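Local coordinates for protein enoyl-CoA hydratase (Mycobacterium tuberculosis, PDB 5KJP) that probably catalyses the reversible addition of water across the double bond of 2-enoyl-CoA thioesters, as a crotonase-family hydratase in fatty acid metabolism, at residues E14-V19 against I30-A35; N37-A42 against S71-M76; G116-A121 against F135-V140. One frame throughout, in Å; residues are numbered along the deposited sequence.

Contact 1: residues E14-V19 against I30-A35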
ATOM      1  N   GLU A  14      -4.561   7.594  42.255  1.00 58.32           N
ATOM      2  CA  GLU A  14      -3.608   7.676  41.153  1.00 57.77           C
ATOM      3  C   GLU A  14      -4.284   7.336  39.828  1.00 41.47           C
ATOM      4  O   GLU A  14      -4.767   6.221  39.642  1.00 41.69           O
ATOM      5  CB  GLU A  14      -2.422   6.744  41.399  1.00 57.93           C
ATOM      6  CG  GLU A  14      -1.207   7.048  40.539  1.00 64.69           C
ATOM      7  CD  GLU A  14      -0.132   5.983  40.658  1.00 71.54           C
ATOM      8  OE1 GLU A  14      -0.073   5.099  39.777  1.00 66.57           O
ATOM      9  OE2 GLU A  14       0.647   6.026  41.635  1.00 74.51           O
ATOM     10  N   PRO A  15      -4.312   8.305  38.901  1.00 39.27           N
ATOM     11  CA  PRO A  15      -5.030   8.194  37.624  1.00 33.87           C
ATOM     12  C   PRO A  15      -4.573   7.004  36.788  1.00 28.88           C
ATOM     13  O   PRO A  15      -3.392   6.661  36.784  1.00 34.27           O
ATOM     14  CB  PRO A  15      -4.697   9.516  36.918  1.00 30.42           C
ATOM     15  CG  PRO A  15      -4.276  10.444  38.022  1.00 37.61           C
ATOM     16  CD  PRO A  15      -3.577   9.575  39.010  1.00 37.69           C
ATOM     17  N   GLU A  16      -5.508   6.379  36.085  1.00 23.27           N
ATOM     18  CA  GLU A  16      -5.185   5.215  35.270  1.00 20.56           C
ATOM     19  C   GLU A  16      -4.660   5.628  33.897  1.00 20.69           C
ATOM     20  O   GLU A  16      -4.158   4.798  33.137  1.00 22.09           O
ATOM     21  CB  GLU A  16      -6.408   4.307  35.150  1.00 25.52           C
ATOM     22  CG  GLU A  16      -6.861   3.800  36.512  1.00 34.31           C
ATOM     23  CD  GLU A  16      -8.165   3.034  36.470  1.00 47.01           C
ATOM     24  OE1 GLU A  16      -8.303   2.139  35.612  1.00 42.43           O
ATOM     25  OE2 GLU A  16      -9.045   3.320  37.312  1.00 41.93           O
ATOM     26  N   VAL A  17      -4.781   6.918  33.591  1.00 19.56           N
ATOM     27  CA  VAL A  17      -4.065   7.521  32.473  1.00 19.42           C
ATOM     28  C   VAL A  17      -3.305   8.738  32.988  1.00 23.44           C
ATOM     29  O   VAL A  17      -3.900   9.664  33.542  1.00 25.19           O
ATOM     30  CB  VAL A  17      -5.002   7.944  31.319  1.00 20.65           C
ATOM     31  CG1 VAL A  17      -4.212   8.668  30.233  1.00 20.00           C
ATOM     32  CG2 VAL A  17      -5.708   6.727  30.733  1.00 18.24           C
ATOM     33  N   LEU A  18      -1.987   8.725  32.829  1.00 20.28           N
ATOM     34  CA  LEU A  18      -1.170   9.843  33.276  1.00 24.48           C
ATOM     35  C   LEU A  18      -0.853  10.744  32.097  1.00 26.39           C
ATOM     36  O   LEU A  18      -0.674  10.269  30.972  1.00 21.95           O
ATOM     37  CB  LEU A  18       0.119   9.348  33.929  1.00 24.54           C
ATOM     38  CG  LEU A  18      -0.070   8.417  35.121  1.00 26.67           C
ATOM     39  CD1 LEU A  18       1.253   7.762  35.472  1.00 36.46           C
ATOM     40  CD2 LEU A  18      -0.624   9.198  36.304  1.00 27.38           C
ATOM     41  N   VAL A  19      -0.787  12.044  32.360  1.00 19.65           N
ATOM     42  CA  VAL A  19      -0.506  13.018  31.316  1.00 18.63           C
ATOM     43  C   VAL A  19       0.552  14.005  31.792  1.00 24.04           C
ATOM     44  O   VAL A  19       0.434  14.578  32.876  1.00 25.62           O
ATOM     45  CB  VAL A  19      -1.787  13.773  30.896  1.00 29.27           C
ATOM     46  CG1 VAL A  19      -1.459  14.875  29.949  1.00 29.83           C
ATOM     47  CG2 VAL A  19      -2.781  12.817  30.242  1.00 26.73           C
ATOM     48  N   ILE A  30      -0.699   5.154  29.713  1.00 14.83           N
ATOM     49  CA  ILE A  30      -1.672   4.262  30.322  1.00 16.26           C
ATOM     50  C   ILE A  30      -1.035   3.666  31.570  1.00 16.94           C
ATOM     51  O   ILE A  30       0.088   3.147  31.526  1.00 19.43           O
ATOM     52  CB  ILE A  30      -2.144   3.150  29.365  1.00 16.96           C
ATOM     53  CG1 ILE A  30      -2.713   3.762  28.080  1.00 17.17           C
ATOM     54  CG2 ILE A  30      -3.188   2.277  30.056  1.00 16.88           C
ATOM     55  CD1 ILE A  30      -2.904   2.745  26.944  1.00 22.20           C
ATOM     56  N   ASN A  31      -1.752   3.763  32.683  1.00 17.12           N
ATOM     57  CA  ASN A  31      -1.188   3.472  33.993  1.00 21.08           C
ATOM     58  C   ASN A  31      -1.985   2.386  34.717  1.00 20.30           C
ATOM     59  O   ASN A  31      -2.547   2.617  35.787  1.00 19.94           O
ATOM     60  CB  ASN A  31      -1.133   4.758  34.832  1.00 20.78           C
ATOM     61  CG  ASN A  31      -0.402   4.575  36.157  1.00 27.74           C
ATOM     62  OD1 ASN A  31       0.539   3.788  36.262  1.00 27.76           O
ATOM     63  ND2 ASN A  31      -0.846   5.299  37.179  1.00 24.98           N
ATOM     64  N   ARG A  32      -2.042   1.208  34.101  1.00 20.44           N
ATOM     65  CA  ARG A  32      -2.603   0.013  34.723  1.00 21.98           C
ATOM     66  C   ARG A  32      -1.667  -1.179  34.523  1.00 24.69           C
ATOM     67  O   ARG A  32      -2.081  -2.203  33.967  1.00 25.90           O
ATOM     68  CB  ARG A  32      -3.973  -0.326  34.129  1.00 18.36           C
ATOM     69  CG  ARG A  32      -5.036   0.752  34.289  1.00 22.68           C
ATOM     70  CD  ARG A  32      -6.392   0.219  33.832  1.00 22.89           C
ATOM     71  NE  ARG A  32      -6.944  -0.777  34.751  1.00 23.01           N
ATOM     72  CZ  ARG A  32      -7.636  -1.849  34.370  1.00 26.51           C
ATOM     73  NH1 ARG A  32      -7.855  -2.079  33.080  1.00 20.43           N
ATOM     74  NH2 ARG A  32      -8.106  -2.697  35.283  1.00 23.60           N
ATOM     75  N   PRO A  33      -0.407  -1.060  34.976  1.00 34.85           N
ATOM     76  CA  PRO A  33       0.587  -2.096  34.664  1.00 32.93           C
ATOM     77  C   PRO A  33       0.194  -3.481  35.184  1.00 36.53           C
ATOM     78  O   PRO A  33       0.499  -4.482  34.534  1.00 39.44           O
ATOM     79  CB  PRO A  33       1.855  -1.588  35.356  1.00 44.16           C
ATOM     80  CG  PRO A  33       1.365  -0.681  36.441  1.00 50.76           C
ATOM     81  CD  PRO A  33       0.129  -0.038  35.895  1.00 44.31           C
ATOM     82  N   LYS A  34      -0.492  -3.532  36.322  1.00 33.89           N
ATOM     83  CA  LYS A  34      -0.955  -4.801  36.872  1.00 38.11           C
ATOM     84  C   LYS A  34      -2.000  -5.464  35.976  1.00 42.13           C
ATOM     85  O   LYS A  34      -2.178  -6.683  36.011  1.00 45.91           O
ATOM     86  CB  LYS A  34      -1.519  -4.598  38.279  1.00 35.65           C
ATOM     87  CG  LYS A  34      -0.477  -4.149  39.284  1.00 45.76           C
ATOM     88  CD  LYS A  34      -1.058  -4.005  40.682  1.00 52.33           C
ATOM     89  CE  LYS A  34       0.044  -4.056  41.731  1.00 55.24           C
ATOM     90  NZ  LYS A  34      -0.126  -3.028  42.792  1.00 60.70           N
ATOM     91  N   ALA A  35      -2.690  -4.661  35.174  1.00 34.49           N
ATOM     92  CA  ALA A  35      -3.689  -5.180  34.251  1.00 30.36           C
ATOM     93  C   ALA A  35      -3.162  -5.146  32.820  1.00 24.93           C
ATOM     94  O   ALA A  35      -3.940  -5.153  31.865  1.00 27.25           O
ATOM     95  CB  ALA A  35      -4.982  -4.386  34.363  1.00 31.29           C
TER
HETATM   96  O   HOH W   1       1.605   2.766  38.646  1.00 38.03           O
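N31 reaches across to three consecutive residues, E14, P15 and E16, and the dense part of the contact is built round it. Its CG stands anti to the backbone N (chi1 -173°), which carries the amide out toward residues 14-16. There ND2 uses both of its hydrogens, one on E14 OE1 at 2.7 Å and one on P15 O at 2.9 Å. Both acceptors lie close to the amide plane, so the pair fixes the rotation of the group. The N31 backbone N adds a bond to E16 O, 2.7 Å, arriving from above the carbonyl plane. L18 slants across the amide, its CD1 3.7 Å from N31 CG. V17 and I30 face each other as a non-hydrogen-bonded antiparallel pair at the open end of the hairpin of strands 17-22 and 25-30. In the crotonase fold of this chain, 17-22 is an outermost strand of the main sheet. E16 and R32 make a separate, weakly directed contact by charge: E16 OE1 sits 3.3 Å from R32 NE, well out of the guanidinium plane. The same oxygen takes a hydrogen bond from N40, while the far end of R32 forms a salt bridge with D77. The solvent side, at exposed E14, is looser: a water donates to both E14 OE1 and N31 OD1, bridging two side chains whose flat ends are nearly parallel.

Contact 2: residues N37-A42 against S71-M76; sequences NAVNAA and SFCAGM
S71 offers its carbonyl to the side chain of N37: N37 ND2 donates to S71 O at 2.6 Å, the oxygen lying in the amide plane although the N-H is bent to 145°. The same ND2 also bonds G68 O, while N37 OD1 takes the backbone N of R32. F72 points away at CB and its ring packs on A107 and V109, but its carbonyl faces N37, with F72 O 3.4 Å from N37 CB and no polar partner in the model. C73 follows, SG anti to its own backbone N (chi1 176°). That sulfur accepts G75 N at 3.3 Å, within the segment, and packs against V39 CG2 at 3.7 Å. G75 supplies the second bond across the contact, V39 N to G75 O at 2.8 Å, and A38 CA adds a C-H...O contact to the same oxygen. M76, a selenomethionine, points away yet lays CG 3.6 Å from V39 O before its chain runs on to F81 and L94. In crotonase relatives the peptide N-H at the position of M76 forms half of the oxyanion hole. Both bonds across the contact end on backbone carbonyls, which is consistent with a loop held in shape to present that N-H.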
ATOM      1  N   ASN A  37      -2.057  -2.783  31.241  1.00 19.28           N
ATOM      2  CA  ASN A  37      -2.579  -1.565  30.626  1.00 18.26           C
ATOM      3  C   ASN A  37      -3.795  -1.814  29.727  1.00 19.70           C
ATOM      4  O   ASN A  37      -4.008  -1.107  28.742  1.00 17.33           O
ATOM      5  CB  ASN A  37      -1.454  -0.863  29.854  1.00 16.73           C
ATOM      6  CG  ASN A  37      -0.385  -0.313  30.790  1.00 20.62           C
ATOM      7  OD1 ASN A  37      -0.705   0.186  31.871  1.00 23.15           O
ATOM      8  ND2 ASN A  37       0.882  -0.421  30.397  1.00 18.67           N
ATOM      9  N   ALA A  38      -4.590  -2.821  30.087  1.00 20.39           N
ATOM     10  CA  ALA A  38      -5.839  -3.097  29.390  1.00 22.37           C
ATOM     11  C   ALA A  38      -6.777  -1.903  29.506  1.00 20.78           C
ATOM     12  O   ALA A  38      -6.811  -1.224  30.530  1.00 19.51           O
ATOM     13  CB  ALA A  38      -6.507  -4.359  29.944  1.00 18.75           C
ATOM     14  N   VAL A  39      -7.538  -1.648  28.452  1.00 16.79           N
ATOM     15  CA  VAL A  39      -8.422  -0.492  28.432  1.00 18.01           C
ATOM     16  C   VAL A  39      -9.760  -0.794  29.100  1.00 19.86           C
ATOM     17  O   VAL A  39     -10.552  -1.591  28.596  1.00 18.76           O
ATOM     18  CB  VAL A  39      -8.668  -0.006  26.989  1.00 21.11           C
ATOM     19  CG1 VAL A  39      -9.589   1.221  26.979  1.00 16.97           C
ATOM     20  CG2 VAL A  39      -7.334   0.300  26.295  1.00 20.00           C
ATOM     21  N   ASN A  40      -9.997  -0.163  30.248  1.00 18.84           N
ATOM     22  CA  ASN A  40     -11.318  -0.172  30.868  1.00 20.77           C
ATOM     23  C   ASN A  40     -12.001   1.176  30.636  1.00 21.15           C
ATOM     24  O   ASN A  40     -11.526   1.984  29.826  1.00 18.93           O
ATOM     25  CB  ASN A  40     -11.228  -0.489  32.363  1.00 20.13           C
ATOM     26  CG  ASN A  40     -10.364   0.503  33.127  1.00 25.26           C
ATOM     27  OD1 ASN A  40      -9.862   1.476  32.560  1.00 25.35           O
ATOM     28  ND2 ASN A  40     -10.191   0.261  34.427  1.00 21.44           N
ATOM     29  N   ALA A  41     -13.106   1.420  31.338  1.00 22.59           N
ATOM     30  CA  ALA A  41     -13.835   2.679  31.189  1.00 27.14           C
ATOM     31  C   ALA A  41     -12.954   3.875  31.548  1.00 32.75           C
ATOM     32  O   ALA A  41     -12.940   4.879  30.830  1.00 25.46           O
ATOM     33  CB  ALA A  41     -15.096   2.674  32.046  1.00 29.42           C
ATOM     34  N   ALA A  42     -12.219   3.756  32.655  1.00 21.50           N
ATOM     35  CA  ALA A  42     -11.350   4.836  33.126  1.00 27.14           C
ATOM     36  C   ALA A  42     -10.271   5.183  32.096  1.00 26.04           C
ATOM     37  O   ALA A  42     -10.024   6.360  31.809  1.00 22.95           O
ATOM     38  CB  ALA A  42     -10.710   4.459  34.458  1.00 22.16           C
ATOM     39  N   SER A  71       4.978  -2.354  29.000  1.00 23.64           N
ATOM     40  CA  SER A  71       4.051  -3.044  28.115  1.00 27.10           C
ATOM     41  C   SER A  71       2.986  -2.063  27.652  1.00 21.37           C
ATOM     42  O   SER A  71       2.371  -1.373  28.463  1.00 27.01           O
ATOM     43  CB  SER A  71       3.412  -4.248  28.806  1.00 33.68           C
ATOM     44  OG  SER A  71       2.878  -5.147  27.845  1.00 39.74           O
ATOM     45  N   PHE A  72       2.767  -2.007  26.342  1.00 16.22           N
ATOM     46  CA  PHE A  72       1.948  -0.951  25.757  1.00 14.38           C
ATOM     47  C   PHE A  72       0.477  -1.075  26.140  1.00 18.56           C
ATOM     48  O   PHE A  72      -0.062  -0.211  26.830  1.00 16.65           O
ATOM     49  CB  PHE A  72       2.095  -0.955  24.236  1.00 13.60           C
ATOM     50  CG  PHE A  72       1.341   0.150  23.551  1.00 14.94           C
ATOM     51  CD1 PHE A  72       1.826   1.449  23.568  1.00 14.12           C
ATOM     52  CD2 PHE A  72       0.150  -0.109  22.886  1.00 16.59           C
ATOM     53  CE1 PHE A  72       1.138   2.476  22.937  1.00 14.84           C
ATOM     54  CE2 PHE A  72      -0.543   0.911  22.244  1.00 12.81           C
ATOM     55  CZ  PHE A  72      -0.042   2.208  22.269  1.00 16.09           C
ATOM     56  N   CYS A  73      -0.173  -2.146  25.694  1.00 17.43           N
ATOM     57  CA  CYS A  73      -1.600  -2.326  25.951  1.00 15.47           C
ATOM     58  C   CYS A  73      -2.034  -3.710  25.506  1.00 16.08           C
ATOM     59  O   CYS A  73      -1.870  -4.068  24.337  1.00 17.15           O
ATOM     60  CB  CYS A  73      -2.429  -1.257  25.224  1.00 15.35           C
ATOM     61  SG  CYS A  73      -4.238  -1.457  25.397  1.00 18.34           S
ATOM     62  N   ALA A  74      -2.591  -4.479  26.437  1.00 17.04           N
ATOM     63  CA  ALA A  74      -3.016  -5.849  26.161  1.00 22.94           C
ATOM     64  C   ALA A  74      -4.358  -5.893  25.437  1.00 23.26           C
ATOM     65  O   ALA A  74      -4.864  -6.970  25.121  1.00 27.99           O
ATOM     66  CB  ALA A  74      -3.098  -6.652  27.456  1.00 22.77           C
ATOM     67  N   GLY A  75      -4.935  -4.726  25.186  1.00 18.72           N
ATOM     68  CA  GLY A  75      -6.205  -4.645  24.493  1.00 21.63           C
ATOM     69  C   GLY A  75      -7.304  -4.195  25.428  1.00 25.00           C
ATOM     70  O   GLY A  75      -7.041  -3.653  26.506  1.00 20.45           O
HETATM   71  N   MSE A  76      -8.546  -4.407  25.025  1.00 19.37           N
HETATM   72  CA  MSE A  76      -9.642  -4.047  25.901  1.00 28.03           C
HETATM   73  C   MSE A  76      -9.677  -4.958  27.120  1.00 22.70           C
HETATM   74  O   MSE A  76      -9.421  -6.159  27.017  1.00 19.51           O
HETATM   75  CB  MSE A  76     -10.971  -4.116  25.176  1.00 27.05           C
HETATM   76  CG  MSE A  76     -12.061  -3.449  25.973  1.00 39.89           C
HETATM   77 SE   MSE A  76     -13.778  -3.594  25.132  0.61 37.53          SE
HETATM   78  CE  MSE A  76     -13.196  -3.688  23.267  1.00 47.24           C
TER

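Contact 3: residues G116-A121 against F135-V140; sequences GGTELA and FGIPEV
T118 leans from its helix onto the strand end at F135 and G136, and each atom from CB outward meets its surroundings in its own way. CB rests on G136 O at 3.4 Å. From there OG1, anti to the carbonyl carbon, receives G136 N at 3.0 Å along an almost straight N-H (172°), and lies in the plane of the F135 ring at its edge. A113 O is the other partner of this hydroxyl, so OG1 ties helix 116-123 to two neighbouring pieces of the chain. The methyl CG2, anti to the backbone N, meets I137 CG2 at 3.9 Å, the two side chains crossing at about a right angle. One turn on, A121 CB touches F135 CE2 at 4.2 Å, again at the ring's edge. At the other end of the contact two carboxylates meet: E119 OE1 and E139 OE2 stand 4.1 Å apart with their planes strongly turned. A water donates to both, 2.9 Å from E119 OE1, while E119 OE2 is held by the backbone N of G150. Crotonase-type hydratases use two glutamates to hold the water added to the substrate, so this pair probably marks the active site, with the T118 packing fixing helix against strand beside it.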
ATOM      1  N   GLY A 116      -7.047  -4.670  20.949  1.00 16.51           N
ATOM      2  CA  GLY A 116      -7.311  -3.246  21.118  1.00 16.80           C
ATOM      3  C   GLY A 116      -6.051  -2.398  21.250  1.00 14.30           C
ATOM      4  O   GLY A 116      -6.036  -1.228  20.861  1.00 14.75           O
ATOM      5  N   GLY A 117      -4.990  -2.986  21.797  1.00 15.61           N
ATOM      6  CA  GLY A 117      -3.711  -2.309  21.909  1.00 14.42           C
ATOM      7  C   GLY A 117      -3.088  -1.998  20.555  1.00 17.09           C
ATOM      8  O   GLY A 117      -2.556  -0.906  20.339  1.00 11.71           O
ATOM      9  N   THR A 118      -3.150  -2.962  19.637  1.00 12.75           N
ATOM     10  CA  THR A 118      -2.683  -2.730  18.279  1.00 14.32           C
ATOM     11  C   THR A 118      -3.611  -1.708  17.627  1.00 14.48           C
ATOM     12  O   THR A 118      -3.162  -0.839  16.884  1.00 12.12           O
ATOM     13  CB  THR A 118      -2.621  -4.055  17.458  1.00 10.08           C
ATOM     14  OG1 THR A 118      -1.347  -4.679  17.670  1.00 15.37           O
ATOM     15  CG2 THR A 118      -2.805  -3.799  15.960  1.00 13.26           C
ATOM     16  N   GLU A 119      -4.899  -1.771  17.950  1.00 12.01           N
ATOM     17  CA  GLU A 119      -5.832  -0.801  17.382  1.00 12.61           C
ATOM     18  C   GLU A 119      -5.568   0.631  17.870  1.00 14.21           C
ATOM     19  O   GLU A 119      -5.702   1.578  17.086  1.00 12.16           O
ATOM     20  CB  GLU A 119      -7.265  -1.220  17.679  1.00 14.97           C
ATOM     21  CG  GLU A 119      -7.573  -2.568  17.027  1.00 16.13           C
ATOM     22  CD  GLU A 119      -9.005  -2.994  17.184  1.00 22.35           C
ATOM     23  OE1 GLU A 119      -9.500  -3.026  18.332  1.00 22.85           O
ATOM     24  OE2 GLU A 119      -9.636  -3.311  16.151  1.00 21.62           O
ATOM     25  N   LEU A 120      -5.174   0.804  19.132  1.00 12.84           N
ATOM     26  CA  LEU A 120      -4.732   2.127  19.585  1.00 15.87           C
ATOM     27  C   LEU A 120      -3.527   2.615  18.775  1.00 13.58           C
ATOM     28  O   LEU A 120      -3.482   3.774  18.354  1.00 14.02           O
ATOM     29  CB  LEU A 120      -4.367   2.123  21.072  1.00 13.43           C
ATOM     30  CG  LEU A 120      -5.452   1.791  22.093  1.00 18.69           C
ATOM     31  CD1 LEU A 120      -4.899   1.958  23.502  1.00 18.68           C
ATOM     32  CD2 LEU A 120      -6.675   2.672  21.867  1.00 18.74           C
ATOM     33  N   ALA A 121      -2.547   1.735  18.575  1.00  9.78           N
ATOM     34  CA  ALA A 121      -1.349   2.103  17.821  1.00 15.81           C
ATOM     35  C   ALA A 121      -1.705   2.496  16.385  1.00 14.88           C
ATOM     36  O   ALA A 121      -1.148   3.446  15.842  1.00 13.11           O
ATOM     37  CB  ALA A 121      -0.328   0.957  17.832  1.00 12.61           C
ATOM     38  N   PHE A 135       3.077  -6.864  18.046  1.00 13.88           N
ATOM     39  CA  PHE A 135       1.714  -6.453  17.729  1.00 11.25           C
ATOM     40  C   PHE A 135       0.881  -7.684  17.408  1.00 12.03           C
ATOM     41  O   PHE A 135       1.408  -8.787  17.318  1.00 16.12           O
ATOM     42  CB  PHE A 135       1.707  -5.482  16.541  1.00 12.52           C
ATOM     43  CG  PHE A 135       2.534  -4.250  16.774  1.00 14.17           C
ATOM     44  CD1 PHE A 135       3.913  -4.274  16.587  1.00 13.61           C
ATOM     45  CD2 PHE A 135       1.940  -3.078  17.207  1.00 11.68           C
ATOM     46  CE1 PHE A 135       4.681  -3.145  16.826  1.00 16.42           C
ATOM     47  CE2 PHE A 135       2.701  -1.942  17.443  1.00 15.60           C
ATOM     48  CZ  PHE A 135       4.076  -1.977  17.254  1.00 15.73           C
ATOM     49  N   GLY A 136      -0.419  -7.496  17.230  1.00 13.21           N
ATOM     50  CA  GLY A 136      -1.272  -8.596  16.827  1.00 12.26           C
ATOM     51  C   GLY A 136      -2.735  -8.276  17.031  1.00 14.72           C
ATOM     52  O   GLY A 136      -3.099  -7.418  17.853  1.00 15.15           O
ATOM     53  N   ILE A 137      -3.573  -8.966  16.269  1.00 13.38           N
ATOM     54  CA  ILE A 137      -5.019  -8.878  16.427  1.00 12.99           C
ATOM     55  C   ILE A 137      -5.581 -10.302  16.506  1.00 12.13           C
ATOM     56  O   ILE A 137      -6.047 -10.866  15.511  1.00 15.29           O
ATOM     57  CB  ILE A 137      -5.678  -8.079  15.279  1.00 14.98           C
ATOM     58  CG1 ILE A 137      -5.045  -8.431  13.925  1.00 15.23           C
ATOM     59  CG2 ILE A 137      -5.522  -6.572  15.532  1.00 16.35           C
ATOM     60  CD1 ILE A 137      -5.787  -7.822  12.724  1.00 17.17           C
ATOM     61  N   PRO A 138      -5.516 -10.900  17.703  1.00 14.52           N
ATOM     62  CA  PRO A 138      -5.884 -12.303  17.903  1.00 16.89           C
ATOM     63  C   PRO A 138      -7.388 -12.527  18.124  1.00 19.30           C
ATOM     64  O   PRO A 138      -7.770 -13.613  18.564  1.00 16.59           O
ATOM     65  CB  PRO A 138      -5.091 -12.684  19.154  1.00 19.53           C
ATOM     66  CG  PRO A 138      -5.026 -11.422  19.939  1.00 18.88           C
ATOM     67  CD  PRO A 138      -4.951 -10.296  18.924  1.00 15.07           C
ATOM     68  N   GLU A 139      -8.217 -11.536  17.804  1.00 18.98           N
ATOM     69  CA  GLU A 139      -9.652 -11.604  18.097  1.00 20.03           C
ATOM     70  C   GLU A 139     -10.328 -12.873  17.555  1.00 16.05           C
ATOM     71  O   GLU A 139     -11.179 -13.456  18.230  1.00 16.31           O
ATOM     72  CB  GLU A 139     -10.362 -10.355  17.549  1.00 23.10           C
ATOM     73  CG  GLU A 139     -10.223  -9.093  18.431  1.00 29.92           C
ATOM     74  CD  GLU A 139      -8.926  -8.306  18.203  1.00 33.07           C
ATOM     75  OE1 GLU A 139      -7.929  -8.889  17.725  1.00 20.98           O
ATOM     76  OE2 GLU A 139      -8.903  -7.088  18.502  1.00 35.39           O
ATOM     77  N   VAL A 140      -9.940 -13.318  16.358  1.00 15.23           N
ATOM     78  CA  VAL A 140     -10.595 -14.484  15.754  1.00 16.73           C
ATOM     79  C   VAL A 140     -10.375 -15.760  16.564  1.00 14.95           C
ATOM     80  O   VAL A 140     -11.147 -16.707  16.454  1.00 16.14           O
ATOM     81  CB  VAL A 140     -10.112 -14.738  14.301  1.00 18.19           C
ATOM     82  CG1 VAL A 140     -10.620 -13.641  13.360  1.00 17.76           C
ATOM     83  CG2 VAL A 140      -8.594 -14.877  14.252  1.00 16.58           C
TER
HETATM   84  O   HOH W   2     -10.733  -5.530  19.099  1.00 33.43           O

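Contact 1 lies at the surface, where the start of the chain meets the loop after strand 25-30; contacts 2 and 3 are buried. Contacts 1 and 2 share the loop leading into helix 41-56 and touch directly, R32 bonding the backbone of N37 and A38. Contact 3 joins other elements, helix 116-123 and strand 134-136, yet packs on contact 2 through C73 SG against G117 and L120. Contacts 1 and 3 each hold a water between side-chain tips, one at the surface, the other between two glutamates in the buried site, whereas contact 2 relies on backbone carbonyls. As in relatives, G116 N of contact 3 probably supplies the other half of the oxyanion hole.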